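Local coordinates for spore germination protein B3 (PDB 3N54), which takes part, as a membrane lipoprotein, in the response of Bacillus subtilis spores to the germinant mixture of L-asparagine, glucose, fructose and potassium ions, at residues Val291-Lys294 against Leu295-Tyr299; Asn319-Lys322 against Gly323-Glu327. One frame throughout, in Å; residues are numbered along the deposited sequence.

Contact 1 (Val291-Lys294 against Leu295-Tyr299); sequences VMDK and LQHEY. With SO4 (sulfate ion), chain B.
K294 lies alongside E298, one turn further on in helix 271-299, the two side chains running the same way. Its methylene chain overlaps the carboxylate, with K294 CG 3.4 Å from E298 OE2, and bends at its third and fourth torsions, both near 70°, which brings the ammonium group back to the same oxygen. The resulting salt bridge, 2.9 Å from K294 NZ to E298 OE2, uses the syn lone pair. K294 NZ also donates to a sulfate, its NZ to O3 distance being 2.6 Å, and a water joins E298 OE1, Y299 OH and the sulfate, with a weak bond to K294 NZ. The backbone widens here: K294 O accepts from Y299 N (2.8 Å), almost straight at 172°, and from E298 N, which lies above the carbonyl plane. At this pi-type turn E298 CG lies over one face of the Y299 ring. Further round the helix, D293 OD1 meets the edge of the H297 ring at CD2 (3.3 Å), the carboxylate and ring planes 58° apart. On the buried side M292 SD packs on L295 CD1 (4.2 Å), both residues also touching L204 and F329, and Q296 NE2 hydrogen-bonds to the backbone carbonyls of T332 and F329. The ammonium group is thus held between two anions, which probably stabilises its charge, and the sulfate, probably from the crystallisation liquor, may mark a spot suited to an anion.

Contact 2 (Asn319-Lys322 against Gly323-Glu327); sequences NKVK and GHWDE
The imidazole of H324 carries V321 O over one face, 3.7 Å above the plane and over the ring centre. V321 CA lies over the same face, 4.1 Å from the H324 ring centroid and 25° off the ring normal, a CH-pi contact. K320 O approaches the ring obliquely, coming to 3.3 Å from H324 CE1. H324 reaches back over the preceding helical turn because its CG sits between the backbone N and the carbonyl carbon (chi1 50°). The same carbonyl is gripped by the backbone below the ring: H324 N donates to V321 O at 2.7 Å with an angle of 167°, closing a tight turn through K322 and G323. H324 occupies the N-cap position of helix 325-331, directly after the turn that ends helix 315-321. At W325 the indole meets V321 obliquely, V321 CG2 standing 4.5 Å from W325 CE3. That indole is buried against S307 and I310 of helix 306-313, and its NE1 hydrogen-bonds to D302 OD2. One carbonyl therefore serves both as acceptor for the turn and as cover for the imidazole, which probably couples the ring's position to the backbone bend between the two short helices.

Overall arrangement
Both contacts are local and partly buried, and both belong to the C-terminal GerAC-like region, with centres about 17 Å apart and nearest atoms about 6 Å apart without touching. Contact 1 lies within a single long helix, near its C-terminal end, whereas contact 2 joins two short helices and is further from the chain centre. Their chemistry follows: contact 1 pairs a charged, solvent-facing side with an apolar side packed on helix 198-208 and strand 333-342, while contact 2 depends on a backbone carbonyl, an imidazole and a buried indole. Helix 325-331, which begins in contact 2, links them, since its F329 touches M292 and L295 of contact 1.

Contact 1 (Val291-Lys294 against Leu295-Tyr299)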
loop_
_atom_site.group_PDB
_atom_site.type_symbol
_atom_site.label_atom_id
_atom_site.label_comp_id
_atom_site.label_asym_id
_atom_site.label_seq_id
_atom_site.Cartn_x
_atom_site.Cartn_y
_atom_site.Cartn_z
ATOM N N VAL A 291 -2.741 7.017 15.449
ATOM C CA VAL A 291 -2.266 6.798 14.081
ATOM C C VAL A 291 -1.551 8.043 13.553
ATOM O O VAL A 291 -0.467 7.942 12.979
ATOM C CB VAL A 291 -3.414 6.415 13.117
ATOM C CG1 VAL A 291 -2.888 6.267 11.689
ATOM C CG2 VAL A 291 -4.088 5.127 13.572
ATOM N N MET A 292 -2.150 9.211 13.774
ATOM C CA MET A 292 -1.560 10.470 13.319
ATOM C C MET A 292 -0.215 10.724 14.001
ATOM O O MET A 292 0.690 11.293 13.410
ATOM C CB MET A 292 -2.518 11.638 13.578
ATOM C CG MET A 292 -2.293 12.850 12.682
ATOM S SD MET A 292 -2.429 12.498 10.911
ATOM C CE MET A 292 -3.858 11.427 10.861
ATOM N N ASP A 293 -0.089 10.292 15.246
ATOM C CA ASP A 293 1.162 10.430 15.978
ATOM C C ASP A 293 2.264 9.571 15.341
ATOM O O ASP A 293 3.410 10.004 15.237
ATOM C CB ASP A 293 0.961 10.037 17.442
ATOM C CG ASP A 293 2.099 10.485 18.318
ATOM O OD1 ASP A 293 2.200 11.696 18.586
ATOM O OD2 ASP A 293 2.880 9.624 18.758
ATOM N N LYS A 294 1.911 8.357 14.922
ATOM C CA LYS A 294 2.845 7.490 14.202
ATOM C C LYS A 294 3.236 8.102 12.848
ATOM O O LYS A 294 4.399 8.073 12.468
ATOM C CB LYS A 294 2.251 6.095 13.987
ATOM C CG LYS A 294 2.054 5.299 15.268
ATOM C CD LYS A 294 1.168 4.076 15.058
ATOM C CE LYS A 294 1.847 2.973 14.256
ATOM N NZ LYS A 294 2.962 2.329 14.997
ATOM N N LEU A 295 2.268 8.665 12.133
ATOM C CA LEU A 295 2.552 9.278 10.833
ATOM C C LEU A 295 3.451 10.500 10.993
ATOM O O LEU A 295 4.407 10.685 10.237
ATOM C CB LEU A 295 1.260 9.667 10.107
ATOM C CG LEU A 295 0.366 8.519 9.622
ATOM C CD1 LEU A 295 -0.877 9.069 8.944
ATOM C CD2 LEU A 295 1.120 7.588 8.680
ATOM N N GLN A 296 3.163 11.316 12.001
ATOM C CA GLN A 296 3.934 12.538 12.224
ATOM C C GLN A 296 5.322 12.316 12.825
ATOM O O GLN A 296 6.281 12.944 12.388
ATOM C CB GLN A 296 3.150 13.500 13.114
ATOM C CG GLN A 296 2.013 14.195 12.402
ATOM C CD GLN A 296 1.221 15.074 13.346
ATOM O OE1 GLN A 296 0.596 14.580 14.277
ATOM N NE2 GLN A 296 1.244 16.381 13.109
ATOM N N HIS A 297 5.438 11.423 13.804
ATOM C CA HIS A 297 6.686 11.315 14.575
ATOM C C HIS A 297 7.420 9.975 14.492
ATOM O O HIS A 297 8.584 9.903 14.887
ATOM C CB HIS A 297 6.408 11.683 16.037
ATOM C CG HIS A 297 5.652 12.969 16.189
ATOM N ND1 HIS A 297 6.181 14.191 15.828
ATOM C CD2 HIS A 297 4.402 13.220 16.641
ATOM C CE1 HIS A 297 5.291 15.139 16.058
ATOM N NE2 HIS A 297 4.203 14.577 16.554
ATOM N N GLU A 298 6.767 8.924 14.003
ATOM C CA GLU A 298 7.455 7.651 13.794
ATOM C C GLU A 298 7.894 7.566 12.329
ATOM O O GLU A 298 9.080 7.449 12.046
ATOM C CB GLU A 298 6.573 6.456 14.165
ATOM C CG GLU A 298 7.322 5.119 14.191
ATOM C CD GLU A 298 6.424 3.917 14.455
ATOM O OE1 GLU A 298 6.952 2.796 14.480
ATOM O OE2 GLU A 298 5.197 4.076 14.636
ATOM N N TYR A 299 6.936 7.645 11.410
ATOM C CA TYR A 299 7.222 7.525 9.972
ATOM C C TYR A 299 7.555 8.869 9.315
ATOM O O TYR A 299 8.255 8.903 8.305
ATOM C CB TYR A 299 6.066 6.816 9.251
ATOM C CG TYR A 299 5.763 5.487 9.891
ATOM C CD1 TYR A 299 4.532 5.239 10.494
ATOM C CD2 TYR A 299 6.741 4.502 9.968
ATOM C CE1 TYR A 299 4.275 4.022 11.120
ATOM C CE2 TYR A 299 6.496 3.291 10.593
ATOM C CZ TYR A 299 5.261 3.057 11.161
ATOM O OH TYR A 299 5.025 1.850 11.771
HETATM S S SO4 B . 3.458 0.636 18.072
HETATM O O1 SO4 B . 4.792 1.038 17.645
HETATM O O2 SO4 B . 3.255 -0.767 17.728
HETATM O O3 SO4 B . 2.442 1.445 17.409
HETATM O O4 SO4 B . 3.334 0.826 19.512
HETATM O O HOH W 1 5.459 0.810 14.819
#

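Contact 2 (Asn319-Lys322 against Gly323-Glu327)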
loop_
_atom_site.group_PDB
_atom_site.type_symbol
_atom_site.label_atom_id
_atom_site.label_comp_id
_atom_site.label_asym_id
_atom_site.label_seq_id
_atom_site.Cartn_x
_atom_site.Cartn_y
_atom_site.Cartn_z
ATOM N N ASN A 319 2.798 27.183 -1.710
ATOM C CA ASN A 319 3.957 27.492 -2.551
ATOM C C ASN A 319 5.271 27.587 -1.766
ATOM O O ASN A 319 6.328 27.214 -2.272
ATOM C CB ASN A 319 3.715 28.793 -3.328
ATOM C CG ASN A 319 4.761 29.044 -4.400
ATOM O OD1 ASN A 319 5.181 30.181 -4.614
ATOM N ND2 ASN A 319 5.191 27.984 -5.077
ATOM N N LYS A 320 5.194 28.078 -0.532
ATOM C CA LYS A 320 6.372 28.219 0.333
ATOM C C LYS A 320 6.801 26.903 0.995
ATOM O O LYS A 320 7.997 26.670 1.192
ATOM C CB LYS A 320 6.101 29.266 1.426
ATOM C CG LYS A 320 7.304 29.567 2.331
ATOM C CD LYS A 320 6.938 30.519 3.470
ATOM C CE LYS A 320 8.062 30.596 4.504
ATOM N NZ LYS A 320 7.707 31.466 5.670
ATOM N N VAL A 321 5.831 26.054 1.339
ATOM C CA VAL A 321 6.110 24.797 2.068
ATOM C C VAL A 321 6.293 23.551 1.180
ATOM O O VAL A 321 6.931 22.584 1.606
ATOM C CB VAL A 321 5.007 24.506 3.112
ATOM C CG1 VAL A 321 4.910 25.657 4.113
ATOM C CG2 VAL A 321 3.666 24.266 2.433
ATOM N N LYS A 322 5.742 23.583 -0.035
ATOM C CA LYS A 322 5.843 22.477 -1.010
ATOM C C LYS A 322 7.084 21.597 -0.895
ATOM O O LYS A 322 6.979 20.372 -0.909
ATOM C CB LYS A 322 5.792 23.030 -2.441
ATOM C CG LYS A 322 4.394 23.168 -3.003
ATOM C CD LYS A 322 4.355 24.075 -4.229
ATOM C CE LYS A 322 5.110 23.492 -5.411
ATOM N NZ LYS A 322 4.880 24.291 -6.650
ATOM N N GLY A 323 8.252 22.222 -0.801
ATOM C CA GLY A 323 9.522 21.499 -0.766
ATOM C C GLY A 323 9.858 20.767 0.521
ATOM O O GLY A 323 10.798 19.972 0.549
ATOM N N HIS A 324 9.109 21.038 1.587
ATOM C CA HIS A 324 9.339 20.396 2.885
ATOM C C HIS A 324 8.012 20.186 3.619
ATOM O O HIS A 324 7.857 20.551 4.788
ATOM C CB HIS A 324 10.317 21.234 3.722
ATOM C CG HIS A 324 9.949 22.685 3.808
ATOM N ND1 HIS A 324 10.300 23.599 2.836
ATOM C CD2 HIS A 324 9.257 23.378 4.744
ATOM C CE1 HIS A 324 9.839 24.792 3.169
ATOM N NE2 HIS A 324 9.202 24.686 4.322
ATOM N N TRP A 325 7.056 19.585 2.917
ATOM C CA TRP A 325 5.718 19.371 3.466
ATOM C C TRP A 325 5.682 18.387 4.632
ATOM O O TRP A 325 4.902 18.572 5.562
ATOM C CB TRP A 325 4.759 18.897 2.376
ATOM C CG TRP A 325 3.499 18.349 2.932
ATOM C CD1 TRP A 325 3.043 17.074 2.820
ATOM C CD2 TRP A 325 2.552 19.047 3.745
ATOM N NE1 TRP A 325 1.853 16.937 3.487
ATOM C CE2 TRP A 325 1.529 18.135 4.067
ATOM C CE3 TRP A 325 2.467 20.356 4.229
ATOM C CZ2 TRP A 325 0.428 18.490 4.848
ATOM C CZ3 TRP A 325 1.372 20.710 5.004
ATOM C CH2 TRP A 325 0.366 19.780 5.306
ATOM N N ASP A 326 6.507 17.345 4.584
ATOM C CA ASP A 326 6.545 16.369 5.676
ATOM C C ASP A 326 6.988 17.025 6.990
ATOM O O ASP A 326 6.426 16.730 8.047
ATOM C CB ASP A 326 7.429 15.164 5.321
ATOM C CG ASP A 326 6.731 14.173 4.384
ATOM O OD1 ASP A 326 5.487 14.237 4.243
ATOM O OD2 ASP A 326 7.430 13.317 3.802
ATOM N N GLU A 327 7.972 17.922 6.914
ATOM C CA GLU A 327 8.428 18.680 8.084
ATOM C C GLU A 327 7.260 19.451 8.687
ATOM O O GLU A 327 7.037 19.409 9.893
ATOM C CB GLU A 327 9.555 19.644 7.698
ATOM C CG GLU A 327 10.141 20.448 8.872
ATOM C CD GLU A 327 11.129 21.537 8.440
ATOM O OE1 GLU A 327 11.564 22.315 9.317
ATOM O OE2 GLU A 327 11.469 21.621 7.232
#